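Local atomic coordinates of Cobalt/magnesium transport protein CorA (Methanocaldococcus jannaschii, PDB entry 4EGW), a protein that mediates magnesium influx as a homopentameric membrane channel that is active when cytoplasmic magnesium is low and closed when it is high. Residues A[75-80]-A[115-120]; A[101-106]-A[167-172]; A[157-162]-A[237-242]; A[178-183]-A[258-263]. All coordinates share one frame; numbering follows the deposited sequence.

Contact 1. Residues A[75-80]-A[115-120]. With BU1 (1,4-butanediol), chain K.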
loop_
_atom_site.group_PDB
_atom_site.type_symbol
_atom_site.label_atom_id
_atom_site.label_comp_id
_atom_site.label_asym_id
_atom_site.label_seq_id
_atom_site.Cartn_x
_atom_site.Cartn_y
_atom_site.Cartn_z
ATOM N N SER A 75 -4.275 17.833 30.808
ATOM C CA SER A 75 -3.722 18.786 29.848
ATOM C C SER A 75 -2.830 18.095 28.819
ATOM O O SER A 75 -3.012 18.272 27.611
ATOM C CB SER A 75 -2.927 19.872 30.579
ATOM O OG SER A 75 -2.330 20.779 29.671
ATOM N N ASP A 76 -1.868 17.305 29.298
ATOM C CA ASP A 76 -0.901 16.646 28.416
ATOM C C ASP A 76 -1.554 15.741 27.375
ATOM O O ASP A 76 -0.982 15.498 26.321
ATOM C CB ASP A 76 0.127 15.844 29.221
ATOM C CG ASP A 76 1.175 16.722 29.882
ATOM O OD1 ASP A 76 1.232 17.931 29.575
ATOM O OD2 ASP A 76 1.953 16.192 30.702
ATOM N N LEU A 77 -2.734 15.217 27.679
ATOM C CA LEU A 77 -3.426 14.349 26.728
ATOM C C LEU A 77 -4.119 15.185 25.656
ATOM O O LEU A 77 -4.353 14.731 24.521
ATOM C CB LEU A 77 -4.442 13.454 27.441
ATOM C CG LEU A 77 -3.892 12.414 28.411
ATOM C CD1 LEU A 77 -5.031 11.569 28.960
ATOM C CD2 LEU A 77 -2.852 11.542 27.740
ATOM N N GLN A 78 -4.437 16.418 26.029
ATOM C CA GLN A 78 -5.102 17.342 25.127
ATOM C C GLN A 78 -4.202 17.716 23.945
ATOM O O GLN A 78 -4.686 18.121 22.882
ATOM C CB GLN A 78 -5.594 18.565 25.894
ATOM C CG GLN A 78 -6.917 18.317 26.624
ATOM C CD GLN A 78 -7.193 19.327 27.729
ATOM O OE1 GLN A 78 -6.277 20.004 28.209
ATOM N NE2 GLN A 78 -8.462 19.433 28.141
ATOM N N ILE A 79 -2.894 17.564 24.126
ATOM C CA ILE A 79 -1.980 17.685 23.005
ATOM C C ILE A 79 -2.468 16.734 21.923
ATOM O O ILE A 79 -2.660 17.135 20.775
ATOM C CB ILE A 79 -0.531 17.293 23.375
ATOM C CG1 ILE A 79 -0.128 17.870 24.732
ATOM C CG2 ILE A 79 0.436 17.765 22.301
ATOM C CD1 ILE A 79 1.229 17.378 25.212
ATOM N N GLY A 80 -2.684 15.479 22.309
ATOM C CA GLY A 80 -3.054 14.427 21.376
ATOM C C GLY A 80 -4.294 14.697 20.542
ATOM O O GLY A 80 -4.358 14.336 19.372
ATOM N N GLY A 115 -1.916 12.251 18.583
ATOM C CA GLY A 115 -0.896 12.037 19.580
ATOM C C GLY A 115 -0.726 10.562 19.873
ATOM O O GLY A 115 -1.701 9.803 19.950
ATOM N N ILE A 116 0.517 10.167 20.095
ATOM C CA ILE A 116 0.808 8.820 20.524
ATOM C C ILE A 116 1.671 8.914 21.765
ATOM O O ILE A 116 2.826 9.334 21.690
ATOM C CB ILE A 116 1.615 8.114 19.450
ATOM C CG1 ILE A 116 0.768 7.957 18.190
ATOM C CG2 ILE A 116 2.144 6.784 19.965
ATOM C CD1 ILE A 116 1.526 7.370 17.027
ATOM N N TYR A 117 1.136 8.502 22.905
ATOM C CA TYR A 117 1.903 8.587 24.138
ATOM C C TYR A 117 2.418 7.206 24.505
ATOM O O TYR A 117 1.702 6.213 24.382
ATOM C CB TYR A 117 1.048 9.138 25.279
ATOM C CG TYR A 117 0.443 10.505 25.036
ATOM C CD1 TYR A 117 -0.422 10.723 23.976
ATOM C CD2 TYR A 117 0.706 11.567 25.891
ATOM C CE1 TYR A 117 -0.995 11.959 23.758
ATOM C CE2 TYR A 117 0.136 12.812 25.685
ATOM C CZ TYR A 117 -0.716 13.002 24.615
ATOM O OH TYR A 117 -1.290 14.240 24.386
ATOM N N ILE A 118 3.658 7.130 24.956
ATOM C CA ILE A 118 4.177 5.854 25.421
ATOM C C ILE A 118 4.608 5.913 26.867
ATOM O O ILE A 118 5.606 6.544 27.202
ATOM C CB ILE A 118 5.370 5.420 24.591
ATOM C CG1 ILE A 118 4.921 5.220 23.146
ATOM C CG2 ILE A 118 5.976 4.165 25.175
ATOM C CD1 ILE A 118 5.979 4.650 22.267
ATOM N N LYS A 119 3.872 5.218 27.719
ATOM C CA LYS A 119 4.180 5.202 29.140
ATOM C C LYS A 119 4.469 3.771 29.567
ATOM O O LYS A 119 3.577 2.915 29.568
ATOM C CB LYS A 119 3.013 5.783 29.939
ATOM C CG LYS A 119 3.408 6.299 31.306
ATOM C CD LYS A 119 2.254 6.998 32.001
ATOM C CE LYS A 119 2.458 6.969 33.489
ATOM N NZ LYS A 119 1.211 7.343 34.186
ATOM N N ASN A 120 5.725 3.513 29.920
ATOM C CA ASN A 120 6.141 2.163 30.259
ATOM C C ASN A 120 5.718 1.235 29.146
ATOM O O ASN A 120 6.167 1.366 28.006
ATOM C CB ASN A 120 5.511 1.725 31.566
ATOM C CG ASN A 120 5.460 2.841 32.569
ATOM O OD1 ASN A 120 4.380 3.276 32.971
ATOM N ND2 ASN A 120 6.631 3.334 32.971
HETATM C C1 BU1 K . 2.657 18.540 32.368
HETATM C C2 BU1 K . 3.138 17.332 33.100
HETATM C C3 BU1 K . 4.584 17.309 33.445
HETATM C C4 BU1 K . 5.004 16.503 34.620
HETATM O O5 BU1 K . 3.364 18.910 31.241
HETATM O O6 BU1 K . 5.598 17.200 35.651
#

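Contact 2. Residues A[101-106]-A[167-172]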
loop_
_atom_site.group_PDB
_atom_site.type_symbol
_atom_site.label_atom_id
_atom_site.label_comp_id
_atom_site.label_asym_id
_atom_site.label_seq_id
_atom_site.Cartn_x
_atom_site.Cartn_y
_atom_site.Cartn_z
ATOM N N LYS A 101 1.096 12.996 11.542
ATOM C CA LYS A 101 0.061 13.363 10.581
ATOM C C LYS A 101 -0.390 12.165 9.761
ATOM O O LYS A 101 0.399 11.546 9.045
ATOM C CB LYS A 101 0.539 14.471 9.644
ATOM C CG LYS A 101 0.535 15.852 10.268
ATOM C CD LYS A 101 -0.807 16.551 10.145
ATOM C CE LYS A 101 -0.773 17.834 10.916
ATOM N NZ LYS A 101 -2.082 18.510 10.790
ATOM N N ALA A 102 -1.675 11.864 9.858
ATOM C CA ALA A 102 -2.256 10.771 9.122
ATOM C C ALA A 102 -3.291 11.330 8.155
ATOM O O ALA A 102 -3.920 12.354 8.433
ATOM C CB ALA A 102 -2.899 9.816 10.079
ATOM N N PRO A 103 -3.466 10.664 7.008
ATOM C CA PRO A 103 -4.482 11.078 6.039
ATOM C C PRO A 103 -5.873 11.176 6.684
ATOM O O PRO A 103 -6.209 10.404 7.576
ATOM C CB PRO A 103 -4.443 9.949 4.994
ATOM C CG PRO A 103 -3.079 9.368 5.116
ATOM C CD PRO A 103 -2.780 9.426 6.590
ATOM N N LEU A 104 -6.666 12.137 6.232
ATOM C CA LEU A 104 -8.005 12.370 6.755
ATOM C C LEU A 104 -8.939 12.411 5.566
ATOM O O LEU A 104 -8.668 13.080 4.568
ATOM C CB LEU A 104 -8.051 13.704 7.488
ATOM C CG LEU A 104 -9.427 14.230 7.880
ATOM C CD1 LEU A 104 -10.124 13.251 8.790
ATOM C CD2 LEU A 104 -9.327 15.612 8.533
ATOM N N PHE A 105 -10.047 11.700 5.659
ATOM C CA PHE A 105 -10.898 11.530 4.494
ATOM C C PHE A 105 -12.203 12.299 4.644
ATOM O O PHE A 105 -12.765 12.397 5.736
ATOM C CB PHE A 105 -11.143 10.046 4.241
ATOM C CG PHE A 105 -9.944 9.175 4.543
ATOM C CD1 PHE A 105 -9.452 9.065 5.841
ATOM C CD2 PHE A 105 -9.321 8.454 3.541
ATOM C CE1 PHE A 105 -8.357 8.264 6.124
ATOM C CE2 PHE A 105 -8.232 7.645 3.825
ATOM C CZ PHE A 105 -7.748 7.554 5.113
ATOM N N GLU A 106 -12.645 12.879 3.536
ATOM C CA GLU A 106 -13.841 13.705 3.484
ATOM C C GLU A 106 -14.279 13.688 2.033
ATOM O O GLU A 106 -13.768 12.895 1.240
ATOM C CB GLU A 106 -13.519 15.144 3.899
ATOM C CG GLU A 106 -12.541 15.272 5.063
ATOM C CD GLU A 106 -11.575 16.437 4.900
ATOM O OE1 GLU A 106 -11.902 17.385 4.151
ATOM O OE2 GLU A 106 -10.488 16.395 5.518
ATOM N N ARG A 167 1.197 3.929 4.977
ATOM C CA ARG A 167 0.504 3.166 3.949
ATOM C C ARG A 167 -0.816 3.804 3.537
ATOM O O ARG A 167 -1.253 3.655 2.392
ATOM C CB ARG A 167 0.271 1.746 4.428
ATOM C CG ARG A 167 1.286 0.774 3.881
ATOM C CD ARG A 167 1.025 -0.640 4.394
ATOM N NE ARG A 167 -0.366 -1.051 4.226
ATOM C CZ ARG A 167 -0.787 -1.889 3.287
ATOM N NH1 ARG A 167 0.076 -2.410 2.424
ATOM N NH2 ARG A 167 -2.070 -2.215 3.216
ATOM N N SER A 168 -1.454 4.507 4.472
ATOM C CA SER A 168 -2.624 5.315 4.134
ATOM C C SER A 168 -2.197 6.284 3.044
ATOM O O SER A 168 -2.786 6.339 1.973
ATOM C CB SER A 168 -3.130 6.114 5.345
ATOM O OG SER A 168 -3.465 5.286 6.446
ATOM N N TYR A 169 -1.147 7.042 3.323
ATOM C CA TYR A 169 -0.663 8.031 2.380
ATOM C C TYR A 169 -0.351 7.404 1.034
ATOM O O TYR A 169 -0.770 7.913 -0.019
ATOM C CB TYR A 169 0.606 8.661 2.908
ATOM C CG TYR A 169 0.421 9.733 3.954
ATOM C CD1 TYR A 169 -0.017 10.996 3.598
ATOM C CD2 TYR A 169 0.746 9.505 5.287
ATOM C CE1 TYR A 169 -0.148 12.005 4.542
ATOM C CE2 TYR A 169 0.614 10.510 6.238
ATOM C CZ TYR A 169 0.172 11.756 5.853
ATOM O OH TYR A 169 0.036 12.764 6.771
ATOM N N SER A 170 0.401 6.307 1.078
ATOM C CA SER A 170 0.902 5.667 -0.136
ATOM C C SER A 170 -0.242 5.137 -0.974
ATOM O O SER A 170 -0.177 5.110 -2.203
ATOM C CB SER A 170 1.860 4.525 0.192
ATOM O OG SER A 170 2.371 3.976 -1.009
ATOM N N ARG A 171 -1.298 4.716 -0.301
ATOM C CA ARG A 171 -2.464 4.220 -1.000
ATOM C C ARG A 171 -3.097 5.339 -1.815
ATOM O O ARG A 171 -3.476 5.156 -2.968
ATOM C CB ARG A 171 -3.470 3.677 0.006
ATOM C CG ARG A 171 -4.630 2.951 -0.634
ATOM C CD ARG A 171 -5.904 3.783 -0.616
ATOM N NE ARG A 171 -6.420 3.967 0.737
ATOM C CZ ARG A 171 -7.709 3.885 1.066
ATOM N NH1 ARG A 171 -8.621 3.612 0.141
ATOM N NH2 ARG A 171 -8.084 4.071 2.326
ATOM N N ILE A 172 -3.202 6.507 -1.202
ATOM C CA ILE A 172 -3.931 7.614 -1.786
ATOM C C ILE A 172 -3.137 8.316 -2.884
ATOM O O ILE A 172 -3.705 8.786 -3.868
ATOM C CB ILE A 172 -4.342 8.613 -0.703
ATOM C CG1 ILE A 172 -5.091 7.878 0.416
ATOM C CG2 ILE A 172 -5.187 9.719 -1.299
ATOM C CD1 ILE A 172 -5.107 8.615 1.758
#

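Contact 3. Residues A[157-162]-A[237-242]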
loop_
_atom_site.group_PDB
_atom_site.type_symbol
_atom_site.label_atom_id
_atom_site.label_comp_id
_atom_site.label_asym_id
_atom_site.label_seq_id
_atom_site.Cartn_x
_atom_site.Cartn_y
_atom_site.Cartn_z
ATOM N N LEU A 157 5.229 -1.836 17.984
ATOM C CA LEU A 157 3.826 -1.468 17.906
ATOM C C LEU A 157 3.738 -0.075 17.322
ATOM O O LEU A 157 2.897 0.221 16.470
ATOM C CB LEU A 157 3.195 -1.503 19.300
ATOM C CG LEU A 157 1.711 -1.144 19.430
ATOM C CD1 LEU A 157 0.874 -2.045 18.564
ATOM C CD2 LEU A 157 1.254 -1.249 20.872
ATOM N N LEU A 158 4.643 0.775 17.780
ATOM C CA LEU A 158 4.693 2.144 17.313
ATOM C C LEU A 158 4.858 2.227 15.803
ATOM O O LEU A 158 4.041 2.820 15.094
ATOM C CB LEU A 158 5.872 2.826 17.957
ATOM C CG LEU A 158 6.101 4.189 17.347
ATOM C CD1 LEU A 158 4.800 5.020 17.385
ATOM C CD2 LEU A 158 7.249 4.842 18.105
ATOM N N TYR A 159 5.932 1.618 15.325
ATOM C CA TYR A 159 6.234 1.589 13.914
ATOM C C TYR A 159 5.048 1.142 13.070
ATOM O O TYR A 159 4.780 1.708 12.010
ATOM C CB TYR A 159 7.407 0.656 13.669
ATOM C CG TYR A 159 7.423 0.098 12.279
ATOM C CD1 TYR A 159 6.745 -1.079 11.981
ATOM C CD2 TYR A 159 8.105 0.742 11.261
ATOM C CE1 TYR A 159 6.748 -1.600 10.708
ATOM C CE2 TYR A 159 8.117 0.226 9.981
ATOM C CZ TYR A 159 7.436 -0.946 9.710
ATOM O OH TYR A 159 7.440 -1.470 8.436
ATOM N N HIS A 160 4.345 0.117 13.526
ATOM C CA HIS A 160 3.254 -0.414 12.723
ATOM C C HIS A 160 2.170 0.601 12.473
ATOM O O HIS A 160 1.754 0.818 11.337
ATOM C CB HIS A 160 2.679 -1.672 13.349
ATOM C CG HIS A 160 3.393 -2.907 12.916
ATOM N ND1 HIS A 160 4.107 -2.965 11.738
ATOM C CD2 HIS A 160 3.533 -4.119 13.501
ATOM C CE1 HIS A 160 4.645 -4.163 11.610
ATOM N NE2 HIS A 160 4.313 -4.883 12.666
ATOM N N ILE A 161 1.709 1.223 13.542
ATOM C CA ILE A 161 0.770 2.301 13.388
ATOM C C ILE A 161 1.391 3.285 12.404
ATOM O O ILE A 161 0.788 3.621 11.384
ATOM C CB ILE A 161 0.505 2.971 14.727
ATOM C CG1 ILE A 161 0.454 1.907 15.829
ATOM C CG2 ILE A 161 -0.785 3.753 14.661
ATOM C CD1 ILE A 161 0.366 2.467 17.234
ATOM N N LEU A 162 2.609 3.723 12.694
ATOM C CA LEU A 162 3.279 4.682 11.819
ATOM C C LEU A 162 3.293 4.140 10.398
ATOM O O LEU A 162 3.037 4.863 9.426
ATOM C CB LEU A 162 4.703 4.945 12.298
ATOM C CG LEU A 162 4.853 6.106 13.291
ATOM C CD1 LEU A 162 3.710 6.154 14.293
ATOM C CD2 LEU A 162 6.202 6.080 13.998
ATOM N N GLU A 237 15.847 0.468 12.586
ATOM C CA GLU A 237 15.991 0.005 11.206
ATOM C C GLU A 237 14.614 0.023 10.541
ATOM O O GLU A 237 14.467 0.465 9.401
ATOM C CB GLU A 237 16.556 -1.411 11.172
ATOM C CG GLU A 237 17.424 -1.765 12.361
ATOM C CD GLU A 237 17.574 -3.273 12.558
ATOM O OE1 GLU A 237 17.969 -3.695 13.671
ATOM O OE2 GLU A 237 17.299 -4.038 11.603
ATOM N N ASN A 238 13.612 -0.453 11.282
ATOM C CA ASN A 238 12.214 -0.450 10.849
ATOM C C ASN A 238 11.667 0.947 10.586
ATOM O O ASN A 238 10.816 1.137 9.719
ATOM C CB ASN A 238 11.325 -1.160 11.877
ATOM C CG ASN A 238 11.473 -2.677 11.847
ATOM O OD1 ASN A 238 12.577 -3.210 11.714
ATOM N ND2 ASN A 238 10.353 -3.377 11.969
ATOM N N PHE A 239 12.148 1.928 11.335
ATOM C CA PHE A 239 11.726 3.300 11.083
ATOM C C PHE A 239 12.482 3.876 9.899
ATOM O O PHE A 239 12.037 4.837 9.282
ATOM C CB PHE A 239 11.894 4.165 12.330
ATOM C CG PHE A 239 11.044 3.712 13.489
ATOM C CD1 PHE A 239 9.664 3.775 13.417
ATOM C CD2 PHE A 239 11.624 3.216 14.647
ATOM C CE1 PHE A 239 8.875 3.354 14.480
ATOM C CE2 PHE A 239 10.842 2.792 15.715
ATOM C CZ PHE A 239 9.467 2.859 15.629
ATOM N N GLU A 240 13.613 3.256 9.572
ATOM C CA GLU A 240 14.462 3.696 8.469
ATOM C C GLU A 240 13.789 3.341 7.146
ATOM O O GLU A 240 13.713 4.160 6.225
ATOM C CB GLU A 240 15.830 3.021 8.574
ATOM C CG GLU A 240 16.912 3.558 7.654
ATOM C CD GLU A 240 18.153 2.675 7.681
ATOM O OE1 GLU A 240 18.053 1.540 8.204
ATOM O OE2 GLU A 240 19.220 3.108 7.183
ATOM N N ASP A 241 13.300 2.109 7.067
ATOM C CA ASP A 241 12.459 1.700 5.959
ATOM C C ASP A 241 11.331 2.700 5.821
ATOM O O ASP A 241 11.093 3.264 4.751
ATOM C CB ASP A 241 11.870 0.323 6.246
ATOM C CG ASP A 241 12.922 -0.765 6.274
ATOM O OD1 ASP A 241 14.127 -0.422 6.315
ATOM O OD2 ASP A 241 12.545 -1.961 6.251
ATOM N N LEU A 242 10.640 2.914 6.932
ATOM C CA LEU A 242 9.501 3.805 6.976
ATOM C C LEU A 242 9.927 5.214 6.553
ATOM O O LEU A 242 9.205 5.913 5.837
ATOM C CB LEU A 242 8.921 3.793 8.387
ATOM C CG LEU A 242 7.485 4.255 8.577
ATOM C CD1 LEU A 242 6.647 3.828 7.392
ATOM C CD2 LEU A 242 6.935 3.689 9.876
#

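Contact 4. Residues A[178-183]-A[258-263]. With BU1 (1,4-butanediol), chain G.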
loop_
_atom_site.group_PDB
_atom_site.type_symbol
_atom_site.label_atom_id
_atom_site.label_comp_id
_atom_site.label_asym_id
_atom_site.label_seq_id
_atom_site.Cartn_x
_atom_site.Cartn_y
_atom_site.Cartn_z
ATOM N N ASP A 178 -4.022 8.206 -10.271
ATOM C CA ASP A 178 -5.033 7.788 -11.236
ATOM C C ASP A 178 -5.788 9.004 -11.733
ATOM O O ASP A 178 -5.911 9.231 -12.934
ATOM C CB ASP A 178 -6.035 6.820 -10.599
ATOM C CG ASP A 178 -5.431 5.461 -10.274
ATOM O OD1 ASP A 178 -4.210 5.379 -9.993
ATOM O OD2 ASP A 178 -6.197 4.470 -10.288
ATOM N N GLU A 179 -6.298 9.783 -10.786
ATOM C CA GLU A 179 -7.095 10.950 -11.104
ATOM C C GLU A 179 -6.326 11.861 -12.044
ATOM O O GLU A 179 -6.921 12.583 -12.844
ATOM C CB GLU A 179 -7.501 11.690 -9.826
ATOM C CG GLU A 179 -8.342 10.849 -8.885
ATOM C CD GLU A 179 -9.303 11.669 -8.045
ATOM O OE1 GLU A 179 -9.191 11.615 -6.798
ATOM O OE2 GLU A 179 -10.179 12.348 -8.631
ATOM N N LEU A 180 -5.002 11.813 -11.956
ATOM C CA LEU A 180 -4.166 12.623 -12.827
ATOM C C LEU A 180 -4.253 12.126 -14.264
ATOM O O LEU A 180 -4.550 12.900 -15.183
ATOM C CB LEU A 180 -2.712 12.610 -12.355
ATOM C CG LEU A 180 -2.398 13.256 -11.006
ATOM C CD1 LEU A 180 -0.911 13.180 -10.774
ATOM C CD2 LEU A 180 -2.880 14.702 -10.943
ATOM N N GLU A 181 -4.003 10.832 -14.453
ATOM C CA GLU A 181 -4.131 10.236 -15.775
ATOM C C GLU A 181 -5.532 10.505 -16.340
ATOM O O GLU A 181 -5.677 10.886 -17.508
ATOM C CB GLU A 181 -3.815 8.732 -15.744
ATOM C CG GLU A 181 -2.315 8.378 -15.827
ATOM C CD GLU A 181 -1.738 8.448 -17.253
ATOM O OE1 GLU A 181 -2.121 7.614 -18.107
ATOM O OE2 GLU A 181 -0.886 9.332 -17.516
ATOM N N GLU A 182 -6.555 10.326 -15.503
ATOM C CA GLU A 182 -7.943 10.572 -15.913
ATOM C C GLU A 182 -8.174 12.052 -16.196
ATOM O O GLU A 182 -9.067 12.414 -16.962
ATOM C CB GLU A 182 -8.949 10.074 -14.857
ATOM C CG GLU A 182 -9.221 8.560 -14.868
ATOM C CD GLU A 182 -10.547 8.177 -14.205
ATOM O OE1 GLU A 182 -11.492 8.999 -14.237
ATOM O OE2 GLU A 182 -10.645 7.054 -13.654
ATOM N N LEU A 183 -7.361 12.899 -15.572
ATOM C CA LEU A 183 -7.482 14.338 -15.746
ATOM C C LEU A 183 -6.881 14.794 -17.070
ATOM O O LEU A 183 -7.386 15.723 -17.691
ATOM C CB LEU A 183 -6.838 15.080 -14.576
ATOM C CG LEU A 183 -7.543 16.388 -14.212
ATOM C CD1 LEU A 183 -8.983 16.399 -14.728
ATOM C CD2 LEU A 183 -7.494 16.625 -12.708
ATOM N N GLU A 258 3.884 18.877 -9.229
ATOM C CA GLU A 258 4.504 19.268 -10.489
ATOM C C GLU A 258 3.431 19.121 -11.556
ATOM O O GLU A 258 2.968 20.104 -12.130
ATOM C CB GLU A 258 5.684 18.352 -10.846
ATOM C CG GLU A 258 6.824 18.267 -9.823
ATOM C CD GLU A 258 7.878 17.202 -10.184
ATOM O OE1 GLU A 258 7.852 16.687 -11.325
ATOM O OE2 GLU A 258 8.732 16.876 -9.323
ATOM N N VAL A 259 3.014 17.879 -11.785
ATOM C CA VAL A 259 2.032 17.565 -12.813
ATOM C C VAL A 259 0.769 18.424 -12.747
ATOM O O VAL A 259 0.189 18.747 -13.778
ATOM C CB VAL A 259 1.589 16.102 -12.716
ATOM C CG1 VAL A 259 0.377 15.872 -13.604
ATOM C CG2 VAL A 259 2.735 15.169 -13.081
ATOM N N LEU A 260 0.333 18.780 -11.543
ATOM C CA LEU A 260 -0.844 19.627 -11.393
ATOM C C LEU A 260 -0.549 21.109 -11.659
ATOM O O LEU A 260 -1.455 21.880 -11.974
ATOM C CB LEU A 260 -1.471 19.438 -10.016
ATOM C CG LEU A 260 -2.052 18.043 -9.789
ATOM C CD1 LEU A 260 -2.030 17.709 -8.329
ATOM C CD2 LEU A 260 -3.457 17.934 -10.339
ATOM N N THR A 261 0.712 21.513 -11.534
ATOM C CA THR A 261 1.091 22.872 -11.908
ATOM C C THR A 261 0.970 23.004 -13.421
ATOM O O THR A 261 0.553 24.041 -13.936
ATOM C CB THR A 261 2.544 23.226 -11.484
ATOM O OG1 THR A 261 3.480 22.596 -12.369
ATOM C CG2 THR A 261 2.835 22.787 -10.056
ATOM N N SER A 262 1.337 21.942 -14.131
ATOM C CA SER A 262 1.300 21.956 -15.588
ATOM C C SER A 262 -0.134 21.966 -16.066
ATOM O O SER A 262 -0.534 22.817 -16.857
ATOM C CB SER A 262 2.009 20.735 -16.175
ATOM O OG SER A 262 3.353 20.679 -15.747
ATOM N N MET A 263 -0.911 21.017 -15.563
ATOM C CA MET A 263 -2.280 20.860 -16.006
ATOM C C MET A 263 -3.011 22.163 -15.766
ATOM O O MET A 263 -3.794 22.606 -16.613
ATOM C CB MET A 263 -2.958 19.678 -15.301
ATOM C CG MET A 263 -2.138 18.378 -15.408
ATOM S SD MET A 263 -2.989 16.789 -15.204
ATOM C CE MET A 263 -3.994 17.138 -13.775
HETATM C C1 BU1 G . 0.788 11.524 -14.625
HETATM C C2 BU1 G . 1.817 10.827 -13.807
HETATM C C3 BU1 G . 2.310 11.496 -12.568
HETATM C C4 BU1 G . 3.225 10.688 -11.713
HETATM O O5 BU1 G . -0.524 11.420 -14.215
HETATM O O6 BU1 G . 3.276 9.326 -11.964
#

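Contact 1. Residues A[75-80]-A[115-120]
Tyr117 of strand 110-119 reaches across to helix 74-80, and its hydroxyl ends among the helix backbone atoms. Its CG stands beside the backbone N (chi1 -58°), which carries the hydroxyl toward Gly80 and Asp76. Tyr117 OH accepts a bent hydrogen bond from Gly80 N at 2.8 Å, with 136° at the hydrogen. The same OH donates to Asp76 O; the modelled 2.3 Å between Tyr117 OH and Asp76 O is very short and doubtful in detail. Both partners lie near the ring plane, at its edge. The buried hydroxyl thus lies between a backbone N-H and a backbone carbonyl. Leu77 covers one face of the ring. Leu77 CD2 makes a CH-pi contact 4.0 Å from the centroid of the Tyr117 ring, displaced toward the rim. Phe95 also meets this ring. Gly80 brings the backbones together: Gly80 CA is 3.7 Å from Gly115 CA. A weak bond of 3.3 Å runs from Gly115 N to Gly80 O. Asp76 turns its carboxylate elsewhere, to a bound 1,4-butanediol whose O5 is 2.9 Å from Asp76 OD1. This is a helix packed on one face of a mixed beta sheet, as in the alpha/beta cytoplasmic domain of CorA proteins.

Contact 2. Residues A[101-106]-A[167-172]
This is buried strand-on-helix packing, with Pro103 of strand 96-104 set against Ser168, Tyr169 and Ile172 of the long helix 156-186. The proline ring lies over a face of the Tyr169 ring. Pro103 CG is 3.6 Å from the centroid of the Tyr169 ring and only 9° off the ring normal, a well-centred CH-pi contact. Pro103 CB touches Ile172 CD1 at 3.6 Å. Ser168 contributes its CB, while its OG bonds to Arg136. Tyr169 has its CG beside the backbone N (chi1 -80°), and the ring reaches across to the strand, with its hydroxyl end at Lys101. Tyr169 OH donates to Lys101 O at 2.6 Å. The donor sits well above the carbonyl plane, with a C=O...donor angle of 101°. Asn216 ND2 of helix 193-225 gives this oxygen a second bond. Beyond the strand, Phe105 CE2 lies 3.9 Å from Ile172 CD1. The same CE2 meets Arg171 NH2 obliquely. The stronger partner of Arg171 is Asp178 of the second subunit, which forms a salt bridge with its NH1. The arrangement is characteristic of the CorA cytoplasmic region, where the sheet of the alpha/beta domain rests on the long helices.

Contact 3. Residues A[157-162]-A[237-242]
The contact belongs to the long-helix bundle of CorA, where Tyr159 of helix 156-186 packs on Phe239 of helix 233-270. The two short segments run nearly parallel, with 8° between their directions and 10.1 Å between their axes. No hydrogen bond joins them. Tyr159 has its CG roughly opposite the backbone N (chi1 155°), which sends the ring into the groove between the helices. There it forms an offset edge-to-face pair. The edge of Tyr159 points to the face of Phe239, with ring centroids 5.9 Å apart and planes at 67°. Asn238 CB lies over one face of the Tyr159 ring, 4.1 Å from its centroid. Leu242 reaches back between the helices. Leu242 CD2 is 3.5 Å from Tyr159 CD2 and also 3.5 Å from Leu162 CB. Phe239 is packed further by Leu162 CD2, 3.8 Å from Phe239 CE1, and by Leu158 CD2, 3.9 Å from Phe239 CZ. An alanine in place of Tyr159 would take away the ring and would probably leave a gap beside Phe239, Asn238 CB and Leu242 CD2. Leu220 and Leu223 of helix 193-225 continue the apolar layer. Tyr159 OH makes a weak hydrogen bond to a bound hexane-1,6-diol. Such side-chain packing between nearly parallel helices is typical of an alpha-helical bundle.

Contact 4. Residues A[178-183]-A[258-263]
Glu258 O is gripped by two groups of its own helix. Thr261 OG1 donates to Glu258 O at 2.6 Å, in the carbonyl plane and on a lone pair, with a C=O...donor angle of 138°. Ser262 N adds a backbone bond to Glu258 O at 3.2 Å. These polar groups belong to helix 233-270, which packs on helix 156-186 in the CorA helical bundle. The segment axes approach to 11.3 Å and cross at 22°. The meeting surface is wholly apolar. Leu180 sits at its middle, and both its methyls meet the other helix. Leu180 CD2 is 3.6 Å from Leu260 CG, and the two leucine side chains cross at about a right angle. Leu180 CD2 also lies 3.9 Å from Met263 CE. Leu180 CD1 rests 4.1 Å from Val259 CG1. A serine in place of Leu180 would probably open a gap beside Leu260 and Val259 and leave Met263 CE packed on Leu183 alone of these two leucines. Met263 is bent at its last torsion (chi3 -45°), which brings Met263 CE to 3.6 Å from Leu183 CB. Leu206 of helix 193-225 backs Leu260, and Val195 and Lys198 back Leu183. Beside Leu180 the groove takes up a 1,4-butanediol, in a pocket that also includes Glu177, Glu184 and Tyr256. Val259 lines it with its second methyl, CG2, 3.7 Å from C3 of the diol.

Helix 156-186 ties contacts 2, 3 and 4 together. Contacts 3 and 4 join it to helix 233-270 at two levels, with centres 31 Å apart. Contact 2 meets it between them, 16 Å from the centre of contact 3 and 19 Å from that of contact 4. Contacts 1 and 2 use neighbouring strands of the same sheet, their centres 22 Å apart. Contact 1 also touches contact 3, where Ile116 CD1 lies 3.7 Å from Leu162 CD1. Contacts 1 and 4 each hold part of a different butanediol pocket, and their centres are 39 Å apart. A magnesium ion lies about 10 Å from the side chain of Leu183 in contact 4.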